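Local coordinates for protein geranyltranstransferase (Methylococcus capsulatus, PDB 3TS7) that probably catalyses the magnesium-dependent condensation of isopentenyl diphosphate with geranyl diphosphate to give (2E,6E)-farnesyl diphosphate, at residues 24-30 against 42-47; 52-58 against 79-83. All coordinates share one frame; numbering follows the deposited sequence.

Contact 1 of 2, residues 24-30 against 42-47; sequences LDARLPA and MRYSVL
The side chain of Asp-25 is set so that CG lies anti to the backbone N (chi1 -179°), while Arg-43 runs extended from CG to NE; together these torsions carry a carboxylate and a guanidinium from two successive helices into a salt bridge. The grip is end-on, and both terminal nitrogens converge on a single oxygen: Asp-25 OD1 takes Arg-43 NH2 at 2.7 Å and Arg-43 NH1 at 2.9 Å. OD1 lies close to the guanidinium plane and is approached nearly along its own C-O axis, yet the carboxylate as a whole stands at 90° to that plane. Arg-43 also bonds to the backbone of the chain that leads away from helix 5-27. Its NE points almost straight at Pro-29 O (3.0 Å, N-H...O angle 164°), and NH1 also donates to Leu-28 O at 2.9 Å; each of these donors sits above the carbonyl plane of its acceptor. With CB of Leu-28 lying over one face, the guanidinium is fixed both in position and in rotation.

This is how the first two helices of the all-helical polyprenyl synthase fold, 5-27 and 36-46, are tied together where the connecting loop leaves helix 5-27. Beneath the ionic layer the contact becomes apolar. Leu-28 pushes CD1 to 3.8 Å from Val-46 CG1 and to 3.9 Å from Leu-47 CG, and the same Val-46 methyl meets Leu-24 CD1 at 3.9 Å. Leu-47, just past the end of its helix, lays CD2 beside Leu-24 CB at 3.8 Å. Farther inward Leu-24 rests on Phe-81 of helix 73-90 and Leu-28 on Leu-126 of helix 113-133, whereas Met-42 packs on Pro-157 of the second subunit.

Contact 2 of 2, residues 52-58 against 79-83; sequences RMRPLLT and VEFIH. With PO4 (phosphate ion), chain E; PO4 (phosphate ion), chain F.
The GGKRxRP sequence motif of the polyprenyl synthases, which opens helix 53-65, here faces helix 73-90, the helix that leads to the first aspartate-rich motif. The two helical segments run nearly antiparallel, at 160°, with axes 9.3 Å apart. Arg-54 and His-83 meet as a flat stack: guanidinium and imidazole planes differ by 10°, the centres are 3.8 Å apart, and NH2 of the arginine lies over the middle of the ring. Each partner then uses its edge for an anion. Arg-54 NH1 donates to O4 of the chain E phosphate at 2.8 Å, and His-83 NE2 donates to O1 of the chain F phosphate at 2.7 Å. Both ions probably come from the crystallisation liquor, but their positions are consistent with the pocket that holds the diphosphate of isopentenyl diphosphate in relatives; Lys-51 adds a further bond to phosphate. An alanine here, in place of Arg-54, would probably leave one face of the imidazole without its stacking partner and O4 of the chain E phosphate without this donor.

Behind the stack lies Glu-80, whose chain bends at chi2, which turns the carboxylate toward Arg-52 and Pro-55. Through its anti lone pair, OE1 accepts Arg-52 NH1 at 2.9 Å (angle 161°), lying exactly in the guanidinium plane; NH2 of the same arginine turns to Val-46 O and Glu-21. The other oxygen, OE2, accepts a hydrogen bond at 2.6 Å from a water that in turn accepts from Arg-54 N and, at 2.9 Å, from Arg-54 NH2. This link is likely to steady the stacked guanidinium. Across the carboxylate comes the Pro-55 ring, its CD 3.3 Å from Glu-80 OE2.

How the contacts relate
Contact 1 is partly buried, its centre about 17 Å from that of the chain, and sets an arginine bound to a carboxylate and backbone carbonyls above a layer of leucine and valine. Contact 2 is buried, its centre about 5 Å from that of the chain, and is more polar: Arg-54 and His-83 serve the bound anions, while Arg-52 makes the bridge to Glu-80. Helices 36-46 and 53-65 follow each other along the chain, and the contacts meet where Val-46 O accepts Arg-52 NH2 at 2.8 Å, a probable hydrogen bond. Segment 24-30 touches contact 2 as well, Leu-24 packing against Arg-52 and Leu-28 against Phe-81.

Contact 1 of 2, residues 24-30 against 42-47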
loop_
_atom_site.group_PDB
_atom_site.type_symbol
_atom_site.label_atom_id
_atom_site.label_comp_id
_atom_site.label_asym_id
_atom_site.label_seq_id
_atom_site.Cartn_x
_atom_site.Cartn_y
_atom_site.Cartn_z
ATOM N N LEU B 24 -6.678 8.773 14.163
ATOM C CA LEU B 24 -6.489 8.963 12.717
ATOM C C LEU B 24 -5.932 10.360 12.398
ATOM O O LEU B 24 -5.000 10.486 11.602
ATOM C CB LEU B 24 -7.791 8.723 11.933
ATOM C CG LEU B 24 -8.369 7.300 11.963
ATOM C CD1 LEU B 24 -9.868 7.312 11.674
ATOM C CD2 LEU B 24 -7.648 6.369 11.024
ATOM N N ASP B 25 -6.518 11.385 13.021
ATOM C CA ASP B 25 -6.055 12.776 12.916
ATOM C C ASP B 25 -4.582 12.912 13.333
ATOM O O ASP B 25 -3.797 13.569 12.642
ATOM C CB ASP B 25 -6.939 13.697 13.769
ATOM C CG ASP B 25 -6.520 15.165 13.686
ATOM O OD1 ASP B 25 -6.108 15.621 12.601
ATOM O OD2 ASP B 25 -6.602 15.859 14.717
ATOM N N ALA B 26 -4.215 12.265 14.438
ATOM C CA ALA B 26 -2.839 12.260 14.918
ATOM C C ALA B 26 -1.857 11.568 13.962
ATOM O O ALA B 26 -0.667 11.883 13.975
ATOM C CB ALA B 26 -2.748 11.656 16.333
ATOM N N ARG B 27 -2.350 10.648 13.125
ATOM C CA ARG B 27 -1.482 9.920 12.187
ATOM C C ARG B 27 -1.580 10.432 10.744
ATOM O O ARG B 27 -0.875 9.948 9.861
ATOM C CB ARG B 27 -1.753 8.406 12.251
ATOM C CG ARG B 27 -1.176 7.726 13.487
ATOM C CD ARG B 27 -1.929 6.463 13.892
ATOM N NE ARG B 27 -1.401 5.915 15.143
ATOM C CZ ARG B 27 -1.808 6.291 16.359
ATOM N NH1 ARG B 27 -2.763 7.199 16.501
ATOM N NH2 ARG B 27 -1.256 5.760 17.436
ATOM N N LEU B 28 -2.462 11.394 10.495
ATOM C CA LEU B 28 -2.562 11.948 9.153
ATOM C C LEU B 28 -1.706 13.216 9.046
ATOM O O LEU B 28 -1.775 14.072 9.931
ATOM C CB LEU B 28 -4.013 12.256 8.782
ATOM C CG LEU B 28 -4.877 11.050 8.367
ATOM C CD1 LEU B 28 -6.342 11.459 8.334
ATOM C CD2 LEU B 28 -4.435 10.472 7.036
ATOM N N PRO B 29 -0.903 13.334 7.967
ATOM C CA PRO B 29 -0.057 14.529 7.794
ATOM C C PRO B 29 -0.919 15.792 7.690
ATOM O O PRO B 29 -1.979 15.757 7.058
ATOM C CB PRO B 29 0.679 14.263 6.477
ATOM C CG PRO B 29 0.542 12.768 6.233
ATOM C CD PRO B 29 -0.786 12.401 6.828
ATOM N N ALA B 30 -0.455 16.877 8.308
ATOM C CA ALA B 30 -1.216 18.125 8.463
ATOM C C ALA B 30 -1.734 18.752 7.166
ATOM O O ALA B 30 -1.073 18.703 6.123
ATOM C CB ALA B 30 -0.394 19.143 9.222
ATOM N N MET B 42 -6.678 13.229 1.585
ATOM C CA MET B 42 -6.600 12.083 2.495
ATOM C C MET B 42 -7.447 12.305 3.740
ATOM O O MET B 42 -8.215 11.427 4.137
ATOM C CB MET B 42 -5.160 11.823 2.915
ATOM C CG MET B 42 -4.230 11.568 1.773
ATOM S SD MET B 42 -2.528 11.554 2.382
ATOM C CE MET B 42 -2.315 9.832 2.391
ATOM N N ARG B 43 -7.310 13.486 4.334
ATOM C CA ARG B 43 -8.100 13.895 5.497
ATOM C C ARG B 43 -9.598 14.016 5.220
ATOM O O ARG B 43 -10.410 13.732 6.096
ATOM C CB ARG B 43 -7.580 15.213 6.066
ATOM C CG ARG B 43 -6.330 15.032 6.886
ATOM C CD ARG B 43 -5.681 16.340 7.283
ATOM N NE ARG B 43 -4.713 16.070 8.334
ATOM C CZ ARG B 43 -5.007 16.082 9.629
ATOM N NH1 ARG B 43 -4.071 15.803 10.520
ATOM N NH2 ARG B 43 -6.242 16.379 10.027
ATOM N N TYR B 44 -9.948 14.446 4.009
ATOM C CA TYR B 44 -11.349 14.624 3.599
ATOM C C TYR B 44 -12.045 13.271 3.538
ATOM O O TYR B 44 -13.210 13.147 3.904
ATOM C CB TYR B 44 -11.403 15.296 2.234
ATOM C CG TYR B 44 -12.764 15.420 1.599
ATOM C CD1 TYR B 44 -13.540 16.568 1.792
ATOM C CD2 TYR B 44 -13.258 14.414 0.759
ATOM C CE1 TYR B 44 -14.782 16.706 1.176
ATOM C CE2 TYR B 44 -14.504 14.532 0.162
ATOM C CZ TYR B 44 -15.261 15.678 0.374
ATOM O OH TYR B 44 -16.489 15.800 -0.232
ATOM N N SER B 45 -11.312 12.274 3.058
ATOM C CA SER B 45 -11.816 10.919 2.941
ATOM C C SER B 45 -11.781 10.127 4.250
ATOM O O SER B 45 -12.676 9.323 4.505
ATOM C CB SER B 45 -11.067 10.190 1.845
ATOM O OG SER B 45 -11.328 10.788 0.588
ATOM N N VAL B 46 -10.774 10.357 5.087
ATOM C CA VAL B 46 -10.632 9.569 6.314
ATOM C C VAL B 46 -11.440 10.110 7.491
ATOM O O VAL B 46 -12.051 9.339 8.233
ATOM C CB VAL B 46 -9.147 9.398 6.717
ATOM C CG1 VAL B 46 -9.000 8.761 8.104
ATOM C CG2 VAL B 46 -8.452 8.551 5.711
ATOM N N LEU B 47 -11.450 11.428 7.658
ATOM C CA LEU B 47 -11.972 12.018 8.878
ATOM C C LEU B 47 -13.427 12.440 8.740
ATOM O O LEU B 47 -13.983 12.429 7.639
ATOM C CB LEU B 47 -11.101 13.201 9.319
ATOM C CG LEU B 47 -9.664 12.885 9.719
ATOM C CD1 LEU B 47 -8.882 14.167 9.937
ATOM C CD2 LEU B 47 -9.601 11.979 10.963
#

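Contact 2 of 2, residues 52-58 against 79-83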
loop_
_atom_site.group_PDB
_atom_site.type_symbol
_atom_site.label_atom_id
_atom_site.label_comp_id
_atom_site.label_asym_id
_atom_site.label_seq_id
_atom_site.Cartn_x
_atom_site.Cartn_y
_atom_site.Cartn_z
ATOM N N ARG B 52 -16.763 3.097 11.151
ATOM C CA ARG B 52 -15.533 2.605 11.816
ATOM C C ARG B 52 -15.648 1.140 12.230
ATOM O O ARG B 52 -15.202 0.758 13.315
ATOM C CB ARG B 52 -15.123 3.469 13.030
ATOM C CG ARG B 52 -15.126 4.969 12.794
ATOM C CD ARG B 52 -14.140 5.371 11.715
ATOM N NE ARG B 52 -13.929 6.815 11.657
ATOM C CZ ARG B 52 -13.339 7.450 10.644
ATOM N NH1 ARG B 52 -12.899 6.780 9.588
ATOM N NH2 ARG B 52 -13.193 8.769 10.685
ATOM N N MET B 53 -16.240 0.323 11.356
ATOM C CA MET B 53 -16.520 -1.066 11.694
ATOM C C MET B 53 -15.231 -1.833 11.980
ATOM O O MET B 53 -15.148 -2.602 12.946
ATOM C CB MET B 53 -17.280 -1.754 10.554
ATOM C CG MET B 53 -17.857 -3.120 10.962
ATOM S SD MET B 53 -17.792 -4.433 9.725
ATOM C CE MET B 53 -18.433 -3.660 8.248
ATOM N N ARG B 54 -14.230 -1.639 11.127
ATOM C CA ARG B 54 -12.969 -2.360 11.317
ATOM C C ARG B 54 -12.200 -1.988 12.606
ATOM O O ARG B 54 -11.730 -2.897 13.297
ATOM C CB ARG B 54 -12.115 -2.344 10.045
ATOM C CG ARG B 54 -12.741 -3.158 8.932
ATOM C CD ARG B 54 -12.498 -2.528 7.592
ATOM N NE ARG B 54 -13.375 -3.107 6.583
ATOM C CZ ARG B 54 -14.571 -2.634 6.269
ATOM N NH1 ARG B 54 -15.281 -3.243 5.336
ATOM N NH2 ARG B 54 -15.054 -1.558 6.870
ATOM N N PRO B 55 -12.066 -0.675 12.929
ATOM C CA PRO B 55 -11.549 -0.268 14.240
ATOM C C PRO B 55 -12.357 -0.786 15.416
ATOM O O PRO B 55 -11.770 -1.163 16.421
ATOM C CB PRO B 55 -11.669 1.260 14.195
ATOM C CG PRO B 55 -11.378 1.566 12.785
ATOM C CD PRO B 55 -12.095 0.485 12.014
ATOM N N LEU B 56 -13.686 -0.780 15.300
ATOM C CA LEU B 56 -14.540 -1.308 16.378
ATOM C C LEU B 56 -14.213 -2.767 16.624
ATOM O O LEU B 56 -14.038 -3.170 17.770
ATOM C CB LEU B 56 -16.017 -1.151 16.054
ATOM C CG LEU B 56 -16.603 0.257 16.110
ATOM C CD1 LEU B 56 -18.015 0.252 15.535
ATOM C CD2 LEU B 56 -16.582 0.805 17.513
ATOM N N LEU B 57 -14.087 -3.544 15.547
ATOM C CA LEU B 57 -13.627 -4.924 15.665
ATOM C C LEU B 57 -12.260 -5.030 16.328
ATOM O O LEU B 57 -12.062 -5.895 17.161
ATOM C CB LEU B 57 -13.588 -5.608 14.302
ATOM C CG LEU B 57 -14.977 -5.957 13.769
ATOM C CD1 LEU B 57 -14.873 -6.308 12.295
ATOM C CD2 LEU B 57 -15.566 -7.109 14.582
ATOM N N THR B 58 -11.311 -4.161 15.961
ATOM C CA THR B 58 -9.997 -4.179 16.616
ATOM C C THR B 58 -10.116 -3.860 18.125
ATOM O O THR B 58 -9.611 -4.613 18.961
ATOM C CB THR B 58 -9.001 -3.214 15.927
ATOM O OG1 THR B 58 -8.876 -3.588 14.544
ATOM C CG2 THR B 58 -7.630 -3.318 16.581
ATOM N N VAL B 79 -5.847 -0.481 9.756
ATOM C CA VAL B 79 -6.915 -1.146 8.985
ATOM C C VAL B 79 -7.897 -0.156 8.404
ATOM O O VAL B 79 -8.407 -0.380 7.318
ATOM C CB VAL B 79 -7.679 -2.286 9.747
ATOM C CG1 VAL B 79 -6.790 -3.483 9.939
ATOM C CG2 VAL B 79 -8.265 -1.793 11.077
ATOM N N GLU B 80 -8.151 0.947 9.111
ATOM C CA GLU B 80 -9.065 1.966 8.613
ATOM C C GLU B 80 -8.495 2.753 7.423
ATOM O O GLU B 80 -9.253 3.120 6.510
ATOM C CB GLU B 80 -9.495 2.926 9.731
ATOM C CG GLU B 80 -10.590 3.917 9.353
ATOM C CD GLU B 80 -11.954 3.266 9.101
ATOM O OE1 GLU B 80 -12.948 3.999 8.919
ATOM O OE2 GLU B 80 -12.048 2.027 9.078
ATOM N N PHE B 81 -7.181 3.007 7.446
ATOM C CA PHE B 81 -6.491 3.639 6.316
ATOM C C PHE B 81 -6.650 2.782 5.058
ATOM O O PHE B 81 -6.988 3.307 3.995
ATOM C CB PHE B 81 -4.990 3.863 6.608
ATOM C CG PHE B 81 -4.691 5.038 7.528
ATOM C CD1 PHE B 81 -5.601 6.082 7.692
ATOM C CD2 PHE B 81 -3.453 5.131 8.167
ATOM C CE1 PHE B 81 -5.298 7.191 8.529
ATOM C CE2 PHE B 81 -3.147 6.227 9.008
ATOM C CZ PHE B 81 -4.077 7.246 9.191
ATOM N N ILE B 82 -6.417 1.471 5.196
ATOM C CA ILE B 82 -6.559 0.529 4.091
ATOM C C ILE B 82 -7.981 0.565 3.558
ATOM O O ILE B 82 -8.177 0.739 2.350
ATOM C CB ILE B 82 -6.159 -0.920 4.469
ATOM C CG1 ILE B 82 -4.664 -1.025 4.785
ATOM C CG2 ILE B 82 -6.461 -1.888 3.329
ATOM C CD1 ILE B 82 -3.726 -0.773 3.591
ATOM N N HIS B 83 -8.957 0.447 4.462
ATOM C CA HIS B 83 -10.390 0.505 4.099
ATOM C C HIS B 83 -10.717 1.767 3.289
ATOM O O HIS B 83 -11.287 1.677 2.198
ATOM C CB HIS B 83 -11.266 0.407 5.353
ATOM C CG HIS B 83 -12.717 0.685 5.105
ATOM N ND1 HIS B 83 -13.497 -0.103 4.283
ATOM C CD2 HIS B 83 -13.527 1.672 5.555
ATOM C CE1 HIS B 83 -14.717 0.398 4.224
ATOM N NE2 HIS B 83 -14.766 1.468 4.996
HETATM P P PO4 E . -18.629 -0.872 5.514
HETATM O O1 PO4 E . -18.216 0.307 4.660
HETATM O O2 PO4 E . -18.431 -0.566 6.979
HETATM O O3 PO4 E . -20.087 -1.163 5.290
HETATM O O4 PO4 E . -17.796 -2.067 5.119
HETATM P P PO4 F . -17.652 3.356 6.066
HETATM O O1 PO4 F . -16.273 3.098 6.615
HETATM O O2 PO4 F . -18.642 2.451 6.756
HETATM O O3 PO4 F . -18.047 4.787 6.338
HETATM O O4 PO4 F . -17.648 3.100 4.584
HETATM O O HOH W 1 -15.769 3.795 8.853
HETATM O O HOH W 2 -14.028 0.314 8.797
#